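PDB 5JWC: NADH dehydrogenase, putative from Plasmodium falciparum, which probably catalyses the FAD-dependent transfer of electrons from NADH to ubiquinone, as a type II NADH dehydrogenase and the target of the quinolone inhibitor RYL-552. Local coordinates for residues A[325-330]-A[344-349]; A[45-50]-A[437-442]; A[143-148]-A[293-298]; A[127-132]-A[335-340]. All coordinates share one frame; numbering follows the deposited sequence.

Contact 1: residues A[325-330]-A[344-349]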
loop_
_atom_site.group_PDB
_atom_site.type_symbol
_atom_site.label_atom_id
_atom_site.label_comp_id
_atom_site.label_asym_id
_atom_site.label_seq_id
_atom_site.Cartn_x
_atom_site.Cartn_y
_atom_site.Cartn_z
ATOM N N GLU A 325 37.545 -7.590 -17.475
ATOM C CA GLU A 325 37.364 -6.175 -17.790
ATOM C C GLU A 325 36.217 -5.918 -18.757
ATOM O O GLU A 325 35.829 -4.769 -18.988
ATOM C CB GLU A 325 38.664 -5.588 -18.344
ATOM C CG GLU A 325 39.122 -6.148 -19.720
ATOM C CD GLU A 325 39.769 -7.529 -19.661
ATOM O OE1 GLU A 325 40.021 -8.061 -18.560
ATOM O OE2 GLU A 325 40.033 -8.094 -20.741
ATOM N N LYS A 326 35.658 -6.999 -19.300
ATOM C CA LYS A 326 34.552 -6.903 -20.246
ATOM C C LYS A 326 33.270 -7.450 -19.619
ATOM O O LYS A 326 32.256 -7.613 -20.304
ATOM C CB LYS A 326 34.896 -7.659 -21.539
ATOM C CG LYS A 326 35.847 -6.896 -22.446
ATOM C CD LYS A 326 36.438 -7.796 -23.533
ATOM C CE LYS A 326 37.409 -7.012 -24.405
ATOM N NZ LYS A 326 38.194 -7.888 -25.343
ATOM N N LEU A 327 33.363 -7.733 -18.318
ATOM C CA LEU A 327 32.267 -8.159 -17.441
ATOM C C LEU A 327 31.901 -9.624 -17.639
ATOM O O LEU A 327 30.846 -10.066 -17.178
ATOM C CB LEU A 327 31.016 -7.269 -17.617
ATOM C CG LEU A 327 31.226 -5.776 -17.392
ATOM C CD1 LEU A 327 29.913 -4.984 -17.431
ATOM C CD2 LEU A 327 31.934 -5.556 -16.063
ATOM N N ARG A 328 32.782 -10.373 -18.308
ATOM C CA ARG A 328 32.585 -11.816 -18.477
ATOM C C ARG A 328 33.023 -12.574 -17.241
ATOM O O ARG A 328 34.111 -12.347 -16.731
ATOM C CB ARG A 328 33.357 -12.328 -19.708
ATOM C CG ARG A 328 32.892 -11.664 -20.995
ATOM C CD ARG A 328 33.735 -12.033 -22.204
ATOM N NE ARG A 328 35.145 -11.744 -21.978
ATOM C CZ ARG A 328 36.106 -12.007 -22.852
ATOM N NH1 ARG A 328 37.365 -11.707 -22.557
ATOM N NH2 ARG A 328 35.809 -12.559 -24.019
ATOM N N VAL A 329 32.174 -13.471 -16.752
ATOM C CA VAL A 329 32.526 -14.303 -15.617
ATOM C C VAL A 329 33.767 -15.140 -15.938
ATOM O O VAL A 329 33.850 -15.734 -17.007
ATOM C CB VAL A 329 31.371 -15.226 -15.223
ATOM C CG1 VAL A 329 31.820 -16.218 -14.142
ATOM C CG2 VAL A 329 30.162 -14.388 -14.738
ATOM N N ILE A 330 34.727 -15.160 -15.019
ATOM C CA ILE A 330 36.020 -15.813 -15.242
ATOM C C ILE A 330 35.933 -17.318 -14.947
ATOM O O ILE A 330 35.359 -17.723 -13.939
ATOM C CB ILE A 330 37.120 -15.162 -14.359
ATOM C CG1 ILE A 330 37.361 -13.702 -14.780
ATOM C CG2 ILE A 330 38.424 -15.967 -14.405
ATOM C CD1 ILE A 330 38.275 -12.911 -13.826
ATOM N N LYS A 344 29.111 -8.815 -8.248
ATOM C CA LYS A 344 30.391 -9.068 -8.906
ATOM C C LYS A 344 31.501 -8.107 -8.471
ATOM O O LYS A 344 31.231 -7.017 -7.948
ATOM C CB LYS A 344 30.228 -9.008 -10.432
ATOM C CG LYS A 344 29.902 -7.619 -10.977
ATOM C CD LYS A 344 31.137 -6.846 -11.423
ATOM C CE LYS A 344 30.780 -5.444 -11.920
ATOM N NZ LYS A 344 30.148 -4.580 -10.858
ATOM N N LYS A 345 32.740 -8.524 -8.728
ATOM C CA LYS A 345 33.912 -7.648 -8.693
ATOM C C LYS A 345 34.708 -7.863 -9.989
ATOM O O LYS A 345 34.762 -8.981 -10.505
ATOM C CB LYS A 345 34.796 -7.956 -7.479
ATOM C CG LYS A 345 34.288 -7.415 -6.125
ATOM C CD LYS A 345 33.910 -5.930 -6.162
ATOM C CE LYS A 345 33.149 -5.495 -4.879
ATOM N NZ LYS A 345 32.630 -4.064 -4.953
ATOM N N ILE A 346 35.292 -6.800 -10.531
ATOM C CA ILE A 346 36.078 -6.896 -11.756
ATOM C C ILE A 346 37.549 -7.235 -11.447
ATOM O O ILE A 346 38.171 -6.600 -10.594
ATOM C CB ILE A 346 36.020 -5.577 -12.565
ATOM C CG1 ILE A 346 34.565 -5.235 -12.935
ATOM C CG2 ILE A 346 36.903 -5.666 -13.825
ATOM C CD1 ILE A 346 34.438 -4.009 -13.803
ATOM N N GLN A 347 38.086 -8.251 -12.122
ATOM C CA GLN A 347 39.511 -8.560 -12.063
ATOM C C GLN A 347 40.062 -8.422 -13.473
ATOM O O GLN A 347 39.921 -9.337 -14.288
ATOM C CB GLN A 347 39.759 -9.966 -11.508
ATOM C CG GLN A 347 41.216 -10.431 -11.682
ATOM C CD GLN A 347 42.220 -9.488 -11.003
ATOM O OE1 GLN A 347 42.307 -9.449 -9.772
ATOM N NE2 GLN A 347 42.959 -8.705 -11.804
ATOM N N PRO A 348 40.645 -7.258 -13.790
ATOM C CA PRO A 348 40.991 -6.969 -15.180
ATOM C C PRO A 348 42.219 -7.737 -15.639
ATOM O O PRO A 348 42.960 -8.261 -14.808
ATOM C CB PRO A 348 41.280 -5.472 -15.171
ATOM C CG PRO A 348 41.765 -5.222 -13.785
ATOM C CD PRO A 348 40.964 -6.130 -12.897
ATOM N N LYS A 349 42.393 -7.797 -16.956
ATOM C CA LYS A 349 43.599 -8.321 -17.567
ATOM C C LYS A 349 44.805 -7.593 -16.975
ATOM O O LYS A 349 44.811 -6.368 -16.896
ATOM C CB LYS A 349 43.547 -8.139 -19.085
ATOM C CG LYS A 349 44.772 -8.679 -19.814
ATOM C CD LYS A 349 44.767 -8.242 -21.267
ATOM C CE LYS A 349 43.676 -8.946 -22.050
ATOM N NZ LYS A 349 43.637 -8.484 -23.462
#

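Contact 2: residues A[45-50]-A[437-442]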
loop_
_atom_site.group_PDB
_atom_site.type_symbol
_atom_site.label_atom_id
_atom_site.label_comp_id
_atom_site.label_asym_id
_atom_site.label_seq_id
_atom_site.Cartn_x
_atom_site.Cartn_y
_atom_site.Cartn_z
ATOM N N LEU A 45 16.066 -2.234 -20.401
ATOM C CA LEU A 45 15.645 -0.995 -21.019
ATOM C C LEU A 45 16.408 -0.711 -22.308
ATOM O O LEU A 45 15.895 -0.017 -23.166
ATOM C CB LEU A 45 15.793 0.206 -20.075
ATOM C CG LEU A 45 14.785 0.272 -18.918
ATOM C CD1 LEU A 45 15.019 1.519 -18.041
ATOM C CD2 LEU A 45 13.317 0.099 -19.334
ATOM N N ASN A 46 17.628 -1.229 -22.440
ATOM C CA ASN A 46 18.479 -0.857 -23.582
ATOM C C ASN A 46 18.783 -1.963 -24.604
ATOM O O ASN A 46 19.235 -1.667 -25.708
ATOM C CB ASN A 46 19.808 -0.280 -23.065
ATOM C CG ASN A 46 20.636 0.368 -24.164
ATOM O OD1 ASN A 46 20.172 1.278 -24.856
ATOM N ND2 ASN A 46 21.888 -0.079 -24.303
ATOM N N ILE A 47 18.549 -3.219 -24.246
ATOM C CA ILE A 47 18.896 -4.328 -25.124
ATOM C C ILE A 47 17.927 -4.359 -26.318
ATOM O O ILE A 47 16.729 -4.118 -26.162
ATOM C CB ILE A 47 18.884 -5.662 -24.363
ATOM C CG1 ILE A 47 19.488 -6.785 -25.217
ATOM C CG2 ILE A 47 17.472 -5.997 -23.834
ATOM C CD1 ILE A 47 20.952 -6.527 -25.620
ATOM N N ASP A 48 18.461 -4.583 -27.515
ATOM C CA ASP A 48 17.639 -4.590 -28.726
ATOM C C ASP A 48 16.801 -5.864 -28.824
ATOM O O ASP A 48 17.333 -6.950 -29.073
ATOM C CB ASP A 48 18.520 -4.444 -29.966
ATOM C CG ASP A 48 17.729 -4.041 -31.209
ATOM O OD1 ASP A 48 16.569 -4.476 -31.354
ATOM O OD2 ASP A 48 18.277 -3.280 -32.041
ATOM N N PHE A 49 15.491 -5.732 -28.648
ATOM C CA PHE A 49 14.593 -6.883 -28.709
ATOM C C PHE A 49 14.479 -7.456 -30.128
ATOM O O PHE A 49 14.067 -8.593 -30.304
ATOM C CB PHE A 49 13.197 -6.512 -28.193
ATOM C CG PHE A 49 13.137 -6.278 -26.708
ATOM C CD1 PHE A 49 14.041 -6.886 -25.855
ATOM C CD2 PHE A 49 12.176 -5.440 -26.166
ATOM C CE1 PHE A 49 13.986 -6.659 -24.478
ATOM C CE2 PHE A 49 12.113 -5.216 -24.791
ATOM C CZ PHE A 49 13.013 -5.818 -23.955
ATOM N N LYS A 50 14.826 -6.664 -31.135
ATOM C CA LYS A 50 14.840 -7.177 -32.504
ATOM C C LYS A 50 16.010 -8.143 -32.707
ATOM O O LYS A 50 15.858 -9.181 -33.357
ATOM C CB LYS A 50 14.920 -6.029 -33.513
ATOM C CG LYS A 50 14.758 -6.454 -34.973
ATOM C CD LYS A 50 14.615 -5.227 -35.878
ATOM C CE LYS A 50 14.246 -5.611 -37.312
ATOM N NZ LYS A 50 13.822 -4.409 -38.096
ATOM N N VAL A 437 27.160 -3.328 -25.853
ATOM C CA VAL A 437 28.092 -4.294 -26.438
ATOM C C VAL A 437 27.331 -5.375 -27.215
ATOM O O VAL A 437 27.739 -5.762 -28.326
ATOM C CB VAL A 437 28.988 -4.960 -25.377
ATOM C CG1 VAL A 437 29.706 -6.164 -25.972
ATOM C CG2 VAL A 437 30.037 -3.971 -24.880
ATOM N N PHE A 438 26.223 -5.845 -26.647
ATOM C CA PHE A 438 25.381 -6.819 -27.342
ATOM C C PHE A 438 24.712 -6.233 -28.585
ATOM O O PHE A 438 24.667 -6.894 -29.631
ATOM C CB PHE A 438 24.325 -7.394 -26.405
ATOM C CG PHE A 438 24.816 -8.535 -25.571
ATOM C CD1 PHE A 438 24.728 -9.838 -26.037
ATOM C CD2 PHE A 438 25.381 -8.312 -24.331
ATOM C CE1 PHE A 438 25.178 -10.893 -25.273
ATOM C CE2 PHE A 438 25.844 -9.361 -23.558
ATOM C CZ PHE A 438 25.740 -10.657 -24.024
ATOM N N ASN A 439 24.246 -4.993 -28.497
ATOM C CA ASN A 439 23.583 -4.366 -29.635
ATOM C C ASN A 439 24.507 -4.055 -30.813
ATOM O O ASN A 439 24.092 -4.166 -31.968
ATOM C CB ASN A 439 22.890 -3.056 -29.233
ATOM C CG ASN A 439 21.698 -3.272 -28.282
ATOM O OD1 ASN A 439 21.192 -4.380 -28.147
ATOM N ND2 ASN A 439 21.248 -2.190 -27.636
ATOM N N ASN A 440 25.736 -3.633 -30.526
ATOM C CA ASN A 440 26.565 -2.996 -31.551
ATOM C C ASN A 440 27.964 -3.568 -31.766
ATOM O O ASN A 440 28.729 -3.058 -32.579
ATOM C CB ASN A 440 26.687 -1.513 -31.225
ATOM C CG ASN A 440 25.376 -0.782 -31.374
ATOM O OD1 ASN A 440 24.646 -0.975 -32.355
ATOM N ND2 ASN A 440 25.058 0.055 -30.401
ATOM N N PHE A 441 28.306 -4.622 -31.040
ATOM C CA PHE A 441 29.623 -5.209 -31.153
ATOM C C PHE A 441 29.525 -6.712 -31.385
ATOM O O PHE A 441 30.090 -7.227 -32.352
ATOM C CB PHE A 441 30.465 -4.914 -29.901
ATOM C CG PHE A 441 30.912 -3.466 -29.779
ATOM C CD1 PHE A 441 32.198 -3.091 -30.129
ATOM C CD2 PHE A 441 30.047 -2.485 -29.313
ATOM C CE1 PHE A 441 32.616 -1.772 -30.017
ATOM C CE2 PHE A 441 30.461 -1.157 -29.202
ATOM C CZ PHE A 441 31.749 -0.804 -29.554
ATOM N N ILE A 442 28.798 -7.416 -30.521
ATOM C CA ILE A 442 28.656 -8.863 -30.671
ATOM C C ILE A 442 27.936 -9.247 -31.989
ATOM O O ILE A 442 26.890 -8.692 -32.325
ATOM C CB ILE A 442 27.927 -9.467 -29.460
ATOM C CG1 ILE A 442 28.773 -9.258 -28.193
ATOM C CG2 ILE A 442 27.695 -10.945 -29.659
ATOM C CD1 ILE A 442 28.147 -9.797 -26.946
#

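Contact 3: residues A[143-148]-A[293-298]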
loop_
_atom_site.group_PDB
_atom_site.type_symbol
_atom_site.label_atom_id
_atom_site.label_comp_id
_atom_site.label_asym_id
_atom_site.label_seq_id
_atom_site.Cartn_x
_atom_site.Cartn_y
_atom_site.Cartn_z
ATOM N N PHE A 143 26.075 -9.709 10.097
ATOM C CA PHE A 143 27.379 -9.969 10.713
ATOM C C PHE A 143 27.285 -11.057 11.799
ATOM O O PHE A 143 28.113 -11.118 12.697
ATOM C CB PHE A 143 27.961 -8.673 11.294
ATOM C CG PHE A 143 28.038 -7.539 10.301
ATOM C CD1 PHE A 143 28.451 -7.764 8.995
ATOM C CD2 PHE A 143 27.671 -6.252 10.665
ATOM C CE1 PHE A 143 28.517 -6.721 8.077
ATOM C CE2 PHE A 143 27.730 -5.204 9.750
ATOM C CZ PHE A 143 28.153 -5.441 8.460
ATOM N N ASN A 144 26.253 -11.894 11.708
ATOM C CA ASN A 144 25.980 -12.957 12.672
ATOM C C ASN A 144 25.844 -12.437 14.097
ATOM O O ASN A 144 25.987 -13.197 15.043
ATOM C CB ASN A 144 27.070 -14.034 12.630
ATOM C CG ASN A 144 27.130 -14.752 11.297
ATOM O OD1 ASN A 144 28.157 -14.734 10.613
ATOM N ND2 ASN A 144 26.022 -15.380 10.915
ATOM N N ILE A 145 25.578 -11.142 14.241
ATOM C CA ILE A 145 25.351 -10.546 15.548
ATOM C C ILE A 145 24.047 -11.097 16.087
ATOM O O ILE A 145 23.019 -11.085 15.405
ATOM C CB ILE A 145 25.317 -9.010 15.478
ATOM C CG1 ILE A 145 26.637 -8.493 14.915
ATOM C CG2 ILE A 145 25.051 -8.403 16.854
ATOM C CD1 ILE A 145 26.625 -7.025 14.604
ATOM N N ASN A 146 24.116 -11.652 17.289
ATOM C CA ASN A 146 22.972 -12.301 17.898
ATOM C C ASN A 146 21.777 -11.362 17.963
ATOM O O ASN A 146 21.890 -10.243 18.470
ATOM C CB ASN A 146 23.343 -12.796 19.297
ATOM C CG ASN A 146 22.170 -13.399 20.033
ATOM O OD1 ASN A 146 21.600 -14.409 19.603
ATOM N ND2 ASN A 146 21.797 -12.783 21.160
ATOM N N GLY A 147 20.649 -11.809 17.413
ATOM C CA GLY A 147 19.394 -11.092 17.559
ATOM C C GLY A 147 18.986 -10.085 16.487
ATOM O O GLY A 147 17.835 -9.635 16.475
ATOM N N VAL A 148 19.896 -9.680 15.606
ATOM C CA VAL A 148 19.480 -8.696 14.606
ATOM C C VAL A 148 18.514 -9.291 13.570
ATOM O O VAL A 148 17.559 -8.627 13.182
ATOM C CB VAL A 148 20.702 -7.951 13.927
ATOM C CG1 VAL A 148 22.035 -8.372 14.463
ATOM C CG2 VAL A 148 20.582 -7.829 12.412
ATOM N N LEU A 293 14.191 -0.905 15.962
ATOM C CA LEU A 293 15.607 -0.992 15.610
ATOM C C LEU A 293 15.750 -1.187 14.106
ATOM O O LEU A 293 15.255 -2.166 13.550
ATOM C CB LEU A 293 16.295 -2.142 16.348
ATOM C CG LEU A 293 17.788 -2.364 16.077
ATOM C CD1 LEU A 293 18.607 -1.157 16.513
ATOM C CD2 LEU A 293 18.254 -3.620 16.815
ATOM N N ILE A 294 16.426 -0.249 13.453
ATOM C CA ILE A 294 16.573 -0.282 12.007
ATOM C C ILE A 294 18.019 -0.589 11.637
ATOM O O ILE A 294 18.937 0.119 12.049
ATOM C CB ILE A 294 16.117 1.046 11.382
ATOM C CG1 ILE A 294 14.614 1.209 11.587
ATOM C CG2 ILE A 294 16.454 1.114 9.882
ATOM C CD1 ILE A 294 14.126 2.645 11.517
ATOM N N TRP A 295 18.216 -1.659 10.870
ATOM C CA TRP A 295 19.550 -2.085 10.473
ATOM C C TRP A 295 19.842 -1.616 9.044
ATOM O O TRP A 295 19.389 -2.224 8.073
ATOM C CB TRP A 295 19.673 -3.611 10.576
ATOM C CG TRP A 295 21.074 -4.118 10.721
ATOM C CD1 TRP A 295 21.899 -4.593 9.722
ATOM C CD2 TRP A 295 21.814 -4.230 11.938
ATOM N NE1 TRP A 295 23.108 -4.980 10.258
ATOM C CE2 TRP A 295 23.074 -4.777 11.613
ATOM C CE3 TRP A 295 21.533 -3.929 13.273
ATOM C CZ2 TRP A 295 24.044 -5.018 12.579
ATOM C CZ3 TRP A 295 22.501 -4.181 14.228
ATOM C CH2 TRP A 295 23.735 -4.714 13.876
ATOM N N ALA A 296 20.602 -0.533 8.913
ATOM C CA ALA A 296 20.659 0.164 7.635
ATOM C C ALA A 296 21.863 -0.240 6.808
ATOM O O ALA A 296 22.016 0.215 5.679
ATOM C CB ALA A 296 20.658 1.684 7.858
ATOM N N SER A 297 22.684 -1.125 7.361
ATOM C CA SER A 297 23.992 -1.450 6.807
ATOM C C SER A 297 24.209 -2.953 6.605
ATOM O O SER A 297 23.658 -3.774 7.332
ATOM C CB SER A 297 25.080 -0.889 7.731
ATOM O OG SER A 297 24.816 -1.231 9.095
ATOM N N GLY A 298 25.008 -3.304 5.599
ATOM C CA GLY A 298 25.481 -4.667 5.444
ATOM C C GLY A 298 25.011 -5.461 4.237
ATOM O O GLY A 298 23.821 -5.767 4.084
#

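Contact 4: residues A[127-132]-A[335-340]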
loop_
_atom_site.group_PDB
_atom_site.type_symbol
_atom_site.label_atom_id
_atom_site.label_comp_id
_atom_site.label_asym_id
_atom_site.label_seq_id
_atom_site.Cartn_x
_atom_site.Cartn_y
_atom_site.Cartn_z
ATOM N N LEU A 127 15.587 -23.853 -17.835
ATOM C CA LEU A 127 15.598 -22.894 -18.934
ATOM C C LEU A 127 16.964 -22.830 -19.597
ATOM O O LEU A 127 17.977 -22.726 -18.922
ATOM C CB LEU A 127 15.187 -21.501 -18.438
ATOM C CG LEU A 127 13.760 -21.386 -17.888
ATOM C CD1 LEU A 127 13.532 -20.060 -17.184
ATOM C CD2 LEU A 127 12.752 -21.574 -19.018
ATOM N N PHE A 128 16.982 -22.884 -20.922
ATOM C CA PHE A 128 18.214 -22.826 -21.676
ATOM C C PHE A 128 18.520 -21.402 -22.112
ATOM O O PHE A 128 17.609 -20.604 -22.300
ATOM C CB PHE A 128 18.129 -23.736 -22.902
ATOM C CG PHE A 128 18.215 -25.198 -22.574
ATOM C CD1 PHE A 128 19.445 -25.825 -22.459
ATOM C CD2 PHE A 128 17.066 -25.950 -22.390
ATOM C CE1 PHE A 128 19.527 -27.170 -22.156
ATOM C CE2 PHE A 128 17.142 -27.299 -22.088
ATOM C CZ PHE A 128 18.375 -27.907 -21.967
ATOM N N TYR A 129 19.801 -21.097 -22.299
ATOM C CA TYR A 129 20.212 -19.764 -22.736
ATOM C C TYR A 129 21.380 -19.823 -23.709
ATOM O O TYR A 129 22.154 -20.767 -23.692
ATOM C CB TYR A 129 20.601 -18.892 -21.526
ATOM C CG TYR A 129 21.813 -19.406 -20.769
ATOM C CD1 TYR A 129 23.102 -19.099 -21.186
ATOM C CD2 TYR A 129 21.661 -20.177 -19.630
ATOM C CE1 TYR A 129 24.205 -19.572 -20.500
ATOM C CE2 TYR A 129 22.753 -20.646 -18.933
ATOM C CZ TYR A 129 24.021 -20.344 -19.373
ATOM O OH TYR A 129 25.103 -20.818 -18.675
ATOM N N ASP A 130 21.521 -18.787 -24.528
ATOM C CA ASP A 130 22.745 -18.558 -25.288
ATOM C C ASP A 130 23.703 -17.618 -24.530
ATOM O O ASP A 130 24.924 -17.783 -24.567
ATOM C CB ASP A 130 22.402 -17.991 -26.658
ATOM C CG ASP A 130 21.614 -18.982 -27.499
ATOM O OD1 ASP A 130 22.067 -20.139 -27.600
ATOM O OD2 ASP A 130 20.532 -18.622 -28.005
ATOM N N TYR A 131 23.137 -16.613 -23.871
ATOM C CA TYR A 131 23.903 -15.742 -22.978
ATOM C C TYR A 131 23.161 -15.563 -21.671
ATOM O O TYR A 131 21.929 -15.472 -21.653
ATOM C CB TYR A 131 24.142 -14.374 -23.601
ATOM C CG TYR A 131 24.914 -14.385 -24.887
ATOM C CD1 TYR A 131 26.299 -14.464 -24.893
ATOM C CD2 TYR A 131 24.255 -14.322 -26.104
ATOM C CE1 TYR A 131 27.008 -14.467 -26.093
ATOM C CE2 TYR A 131 24.941 -14.329 -27.288
ATOM C CZ TYR A 131 26.314 -14.398 -27.285
ATOM O OH TYR A 131 26.978 -14.410 -28.495
ATOM N N LEU A 132 23.921 -15.474 -20.586
ATOM C CA LEU A 132 23.356 -15.266 -19.270
ATOM C C LEU A 132 23.932 -13.988 -18.637
ATOM O O LEU A 132 25.159 -13.839 -18.512
ATOM C CB LEU A 132 23.634 -16.466 -18.387
ATOM C CG LEU A 132 23.016 -16.454 -16.994
ATOM C CD1 LEU A 132 21.481 -16.424 -17.045
ATOM C CD2 LEU A 132 23.528 -17.638 -16.203
ATOM N N ASN A 335 32.658 -18.215 -22.448
ATOM C CA ASN A 335 32.561 -16.759 -22.305
ATOM C C ASN A 335 31.165 -16.221 -22.591
ATOM O O ASN A 335 31.017 -15.162 -23.217
ATOM C CB ASN A 335 33.545 -16.052 -23.229
ATOM C CG ASN A 335 34.967 -16.274 -22.835
ATOM O OD1 ASN A 335 35.278 -16.449 -21.659
ATOM N ND2 ASN A 335 35.852 -16.280 -23.818
ATOM N N ASN A 336 30.146 -16.953 -22.164
ATOM C CA ASN A 336 28.783 -16.571 -22.485
ATOM C C ASN A 336 27.979 -16.236 -21.223
ATOM O O ASN A 336 26.773 -16.005 -21.289
ATOM C CB ASN A 336 28.089 -17.682 -23.290
ATOM C CG ASN A 336 27.980 -18.984 -22.527
ATOM O OD1 ASN A 336 28.648 -19.190 -21.520
ATOM N ND2 ASN A 336 27.112 -19.872 -22.995
ATOM N N ILE A 337 28.656 -16.200 -20.078
ATOM C CA ILE A 337 28.055 -15.688 -18.853
ATOM C C ILE A 337 28.690 -14.346 -18.447
ATOM O O ILE A 337 29.918 -14.225 -18.392
ATOM C CB ILE A 337 28.185 -16.704 -17.707
ATOM C CG1 ILE A 337 27.598 -18.056 -18.141
ATOM C CG2 ILE A 337 27.481 -16.202 -16.418
ATOM C CD1 ILE A 337 27.581 -19.084 -17.047
ATOM N N TYR A 338 27.846 -13.340 -18.196
ATOM C CA TYR A 338 28.278 -12.016 -17.748
ATOM C C TYR A 338 27.666 -11.739 -16.373
ATOM O O TYR A 338 26.666 -12.353 -15.996
ATOM C CB TYR A 338 27.840 -10.913 -18.720
ATOM C CG TYR A 338 28.496 -10.940 -20.082
ATOM C CD1 TYR A 338 29.490 -10.031 -20.409
ATOM C CD2 TYR A 338 28.094 -11.860 -21.057
ATOM C CE1 TYR A 338 30.083 -10.031 -21.648
ATOM C CE2 TYR A 338 28.693 -11.874 -22.320
ATOM C CZ TYR A 338 29.689 -10.957 -22.598
ATOM O OH TYR A 338 30.303 -10.930 -23.814
ATOM N N ALA A 339 28.273 -10.838 -15.611
ATOM C CA ALA A 339 27.676 -10.416 -14.344
ATOM C C ALA A 339 27.885 -8.928 -14.171
ATOM O O ALA A 339 28.929 -8.395 -14.573
ATOM C CB ALA A 339 28.255 -11.179 -13.184
ATOM N N ILE A 340 26.890 -8.253 -13.602
ATOM C CA ILE A 340 26.954 -6.800 -13.424
ATOM C C ILE A 340 26.369 -6.425 -12.071
ATOM O O ILE A 340 25.618 -7.208 -11.477
ATOM C CB ILE A 340 26.178 -6.050 -14.529
ATOM C CG1 ILE A 340 24.692 -6.414 -14.487
ATOM C CG2 ILE A 340 26.743 -6.358 -15.909
ATOM C CD1 ILE A 340 23.876 -5.733 -15.632
#

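Contact 1: residues A[325-330]-A[344-349]
Glu-325 and Pro-348 bring the two backbones closest, 4.5 Å between their CA atoms, where the irregular loop 325-330 turns past the end of strand 344-346 without pairing with it. One hydrogen bond joins the segments: the backbone N of Lys-349 donates to OE1 of Glu-325 at 2.9 Å, with an N-H...O angle of 143°, reaching the carboxylate from above its plane. Glu-325 gets there by a folded chain, its CG wedged between backbone N and carbonyl carbon (chi1 66°) and the chain bent again at chi2. The carboxylate also touches CB of Lys-349, and CB of Glu-325 rests 4.1 Å from CB of Pro-348. Farther along, CD2 of Leu-327 meets CD1 of Ile-346 at 3.7 Å, and CD1 of Ile-330 approaches CB of Gln-347. The example illustrates how a loop can be joined to a strand and the residues after it by apolar contacts and a single polar bond. Ile-346 also packs on Val-323 of the parallel partner strand 321-323, and Leu-327 reaches Glu-430 and Tyr-433 of helix 424-440.

Contact 2: residues A[45-50]-A[437-442]
With CG beside its own backbone N (chi1 -67°), Asn-439 faces segment 45-50, and Ile-47 answers with CG1 anti to the backbone N (chi1 -170°), which carries CD1 toward helix 424-440. The contact joins the last turn of that helix to the end of helix 38-46, the helix that begins within the Rossmann-type GxGxxG motif at the FAD. One amide serves two backbone groups: ND2 of Asn-439 donates to O of Asn-46 at 2.8 Å, with the acceptor in the amide plane, and OD1 receives N of Asp-48, also at 2.8 Å, from a donor tilted 26° out of the carbonyl plane. Together the two bonds fix the rotation of the amide and tie the chain as it leaves helix 38-46. Asp-48 then folds back on itself, OD1 accepting from N of Lys-50 in an Asx turn. Asn-46 turns its own amide to Ser-435, one helical turn before Asn-439. Beside the amide, CD1 of Ile-47 lies 3.6 Å from CB of Phe-438 and 3.3 Å from OD1 of Asn-439.

Contact 3: residues A[143-148]-A[293-298]
Trp-295, at the end of strand 292-295, meets Phe-143 and Ile-145 of the loop ahead of helix 148-151 and Val-148, the first residue of that helix. The strand belongs to the parallel five-stranded sheet that probably forms the NADH-binding Rossmann domain, as in other flavoproteins with two dinucleotide-binding domains. From CB the side chain leaves with CG anti to the backbone N (chi1 -157°), which sends the indole across to segment 143-148. CG, CD2 and CE2 lie beneath CG2 of Val-148, 3.8 Å away at CD2, and this methyl stands over the five-membered ring in a CH-pi contact, 4.0 Å from the centroid and 16° off the normal. CE3 lies under CG2 and CB of the same valine, CZ3 nearest to its CB. At the far end, CH2 is met at the ring edge by CD1 of Ile-145 at 3.8 Å. CZ2 shares that isoleucine methyl and has CD2 of Phe-143 at 4.3 Å, again near the indole plane. NE1 makes a weak hydrogen bond to O of Asn-141. The principle is that one large ring can serve several partners, over its face and along its edge. Past the tryptophan in sequence, CA of Gly-298 has CZ of Phe-143 at 4.1 Å.

Contact 4: residues A[127-132]-A[335-340]
The carbonyl O of Leu-132 accepts a nearly straight hydrogen bond from N of Tyr-338, 2.8 Å long with an N-H...O angle of 178°, and CA of Ile-337 adds a CA-H...O contact to the same oxygen. In the other direction, N of Leu-132 donates to O of Asn-336 at 3.0 Å. These bonds flank the parallel bridge between Leu-132 and Ile-337 and add strand 337-339 to strand 131-134 at the edge of the FAD-domain sheet. Asn-336 bends back, its CG between backbone N and carbonyl carbon (chi1 62°), so that ND2 reaches O of Asp-130 in a weak bond of 3.4 Å. Over the sheet face that carries Leu-132 and Ile-337, OH of Tyr-129 comes 3.4 Å from CD1 of Ile-337, the two side chains crossing at about a right angle. CD2 of Leu-132 touches CG2 of Ile-337 at 4.2 Å. As a worked example of strand pairing, the bonds between main-chain atoms set the register, while the side chains contribute one weak polar bond and apolar contacts.

In the fold
From the N terminus, segment 45-50 waits longest for its partner: contact 2 closes with 437-442 and encloses the other three. Next comes 127-132, whose pairing with 335-340 forms contact 4, and within that loop 143-148 meets 293-298 to make contact 3. Contact 1 opens at 325-330, before contact 4 closes, and closes at 344-349 after it, so the two cross. They also touch, through probable backbone hydrogen bonds from Val-329 to Ile-337 and from Ala-339 to Leu-327. Phe-438 of contact 2 packs on Tyr-131 and Tyr-338 of contact 4, joining helix 424-440 to the sheet. Contact 3 stands apart, at strand 292-295 of the five-stranded parallel sheet, its centre about 34 Å from that of contact 4.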